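Side-chain contact in clostripain-related protein (Bacteroides thetaiotaomicron, PDB 6N9J), which is a secreted C11 cysteine protease of the clostripain family that probably cleaves peptide bonds in its protein substrates: residues Asp73-Tyr78 against Ser98-Asp103. Numbering follows the deposited sequence.
Sequences DVIATY and SHYPAD
Ile75 reaches across to two consecutive aromatic residues, His99 and Tyr100, one with each branch of its side chain. The CH-pi contact belongs to the methyl branch: CG2 of Ile75 sits over one face of the His99 imidazole, 4.0 Å from the ring centroid and 12° off the ring normal, which puts the methyl almost directly above the middle of the ring. With CG anti to its carbonyl carbon (chi1 -81°), His99 turns this face to the methyl, and a hydrogen bond from ND1 to Thr95 O, one turn back in the helix, helps to hold the ring's orientation. The longer branch makes the apolar contact: Ile75 CD1 comes within 3.6 Å of Tyr100 CE2, meeting the phenol ring obliquely. Trimming Ile75 to an alanine would probably leave the imidazole face without its methyl partner and open a gap beside the Tyr100 ring. Ile75 and Ala76 together pair with Leu60, a classic beta bulge at the bend between strands 70-74 and 76-77. Both Ile75 and Tyr100 also touch Arg62 and Leu49. The contact thus ties this bulged edge of the main sheet to the C-terminal end of helix 86-99, against strands 59-65 and 46-53.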
loop_
_atom_site.group_PDB
_atom_site.type_symbol
_atom_site.label_atom_id
_atom_site.label_comp_id
_atom_site.label_asym_id
_atom_site.label_seq_id
_atom_site.Cartn_x
_atom_site.Cartn_y
_atom_site.Cartn_z
ATOM N N ASP A 73 20.180 -12.341 -11.056
ATOM C CA ASP A 73 21.493 -11.774 -10.760
ATOM C C ASP A 73 21.488 -11.164 -9.359
ATOM O O ASP A 73 20.630 -10.343 -9.029
ATOM C CB ASP A 73 21.897 -10.722 -11.796
ATOM C CG ASP A 73 22.391 -11.338 -13.114
ATOM O OD1 ASP A 73 22.780 -12.530 -13.128
ATOM O OD2 ASP A 73 22.403 -10.616 -14.138
ATOM N N VAL A 74 22.446 -11.576 -8.544
ATOM C CA VAL A 74 22.576 -11.068 -7.188
ATOM C C VAL A 74 23.427 -9.793 -7.146
ATOM O O VAL A 74 24.603 -9.789 -7.524
ATOM C CB VAL A 74 23.194 -12.140 -6.261
ATOM C CG1 VAL A 74 23.373 -11.594 -4.843
ATOM C CG2 VAL A 74 22.339 -13.403 -6.280
ATOM N N ILE A 75 22.805 -8.711 -6.695
ATOM C CA ILE A 75 23.475 -7.431 -6.523
ATOM C C ILE A 75 24.191 -7.400 -5.184
ATOM O O ILE A 75 25.367 -7.068 -5.095
ATOM C CB ILE A 75 22.471 -6.274 -6.602
ATOM C CG1 ILE A 75 21.752 -6.312 -7.951
ATOM C CG2 ILE A 75 23.164 -4.933 -6.351
ATOM C CD1 ILE A 75 20.528 -5.440 -8.029
ATOM N N ALA A 76 23.467 -7.766 -4.136
ATOM C CA ALA A 76 24.033 -7.769 -2.797
ATOM C C ALA A 76 23.362 -8.822 -1.921
ATOM O O ALA A 76 22.204 -9.190 -2.113
ATOM C CB ALA A 76 23.918 -6.383 -2.165
ATOM N N THR A 77 24.121 -9.318 -0.964
ATOM C CA THR A 77 23.622 -10.309 -0.047
ATOM C C THR A 77 23.841 -9.736 1.343
ATOM O O THR A 77 24.720 -8.883 1.536
ATOM C CB THR A 77 24.334 -11.664 -0.232
ATOM O OG1 THR A 77 23.604 -12.692 0.450
ATOM C CG2 THR A 77 25.766 -11.600 0.298
ATOM N N TYR A 78 23.036 -10.177 2.302
ATOM C CA TYR A 78 23.083 -9.600 3.639
ATOM C C TYR A 78 23.061 -10.652 4.738
ATOM O O TYR A 78 22.552 -11.759 4.543
ATOM C CB TYR A 78 21.904 -8.645 3.846
ATOM C CG TYR A 78 21.765 -7.571 2.795
ATOM C CD1 TYR A 78 21.044 -7.801 1.624
ATOM C CD2 TYR A 78 22.341 -6.317 2.975
ATOM C CE1 TYR A 78 20.917 -6.813 0.656
ATOM C CE2 TYR A 78 22.210 -5.319 2.014
ATOM C CZ TYR A 78 21.506 -5.574 0.858
ATOM O OH TYR A 78 21.387 -4.582 -0.093
ATOM N N SER A 98 21.526 3.067 -7.130
ATOM C CA SER A 98 22.862 3.429 -7.583
ATOM C C SER A 98 23.353 2.481 -8.665
ATOM O O SER A 98 23.955 2.912 -9.644
ATOM C CB SER A 98 23.858 3.431 -6.427
ATOM O OG SER A 98 23.640 4.561 -5.609
ATOM N N HIS A 99 23.105 1.189 -8.485
ATOM C CA HIS A 99 23.521 0.213 -9.484
ATOM C C HIS A 99 22.655 0.322 -10.730
ATOM O O HIS A 99 23.085 -0.018 -11.822
ATOM C CB HIS A 99 23.455 -1.215 -8.926
ATOM C CG HIS A 99 24.641 -1.599 -8.101
ATOM N ND1 HIS A 99 24.912 -1.033 -6.874
ATOM C CD2 HIS A 99 25.639 -2.487 -8.334
ATOM C CE1 HIS A 99 26.022 -1.556 -6.385
ATOM N NE2 HIS A 99 26.483 -2.441 -7.252
ATOM N N TYR A 100 21.422 0.784 -10.565
ATOM C CA TYR A 100 20.504 0.831 -11.696
ATOM C C TYR A 100 19.726 2.140 -11.764
ATOM O O TYR A 100 18.524 2.180 -11.499
ATOM C CB TYR A 100 19.567 -0.385 -11.647
ATOM C CG TYR A 100 20.352 -1.663 -11.823
ATOM C CD1 TYR A 100 20.690 -2.121 -13.087
ATOM C CD2 TYR A 100 20.809 -2.377 -10.725
ATOM C CE1 TYR A 100 21.440 -3.267 -13.251
ATOM C CE2 TYR A 100 21.563 -3.517 -10.878
ATOM C CZ TYR A 100 21.867 -3.964 -12.136
ATOM O OH TYR A 100 22.614 -5.110 -12.283
ATOM N N PRO A 101 20.424 3.227 -12.134
ATOM C CA PRO A 101 19.743 4.501 -12.381
ATOM C C PRO A 101 18.796 4.364 -13.569
ATOM O O PRO A 101 19.005 3.498 -14.430
ATOM C CB PRO A 101 20.891 5.474 -12.706
ATOM C CG PRO A 101 22.159 4.738 -12.404
ATOM C CD PRO A 101 21.847 3.282 -12.504
ATOM N N ALA A 102 17.777 5.212 -13.627
ATOM C CA ALA A 102 16.839 5.173 -14.738
ATOM C C ALA A 102 16.168 6.530 -14.917
ATOM O O ALA A 102 16.384 7.452 -14.127
ATOM C CB ALA A 102 15.800 4.081 -14.512
ATOM N N ASP A 103 15.352 6.654 -15.954
ATOM C CA ASP A 103 14.624 7.894 -16.169
ATOM C C ASP A 103 13.415 8.021 -15.232
ATOM O O ASP A 103 12.990 9.130 -14.915
ATOM C CB ASP A 103 14.189 7.995 -17.627
ATOM C CG ASP A 103 15.365 8.052 -18.566
ATOM O OD1 ASP A 103 16.339 8.778 -18.249
ATOM O OD2 ASP A 103 15.330 7.352 -19.601
#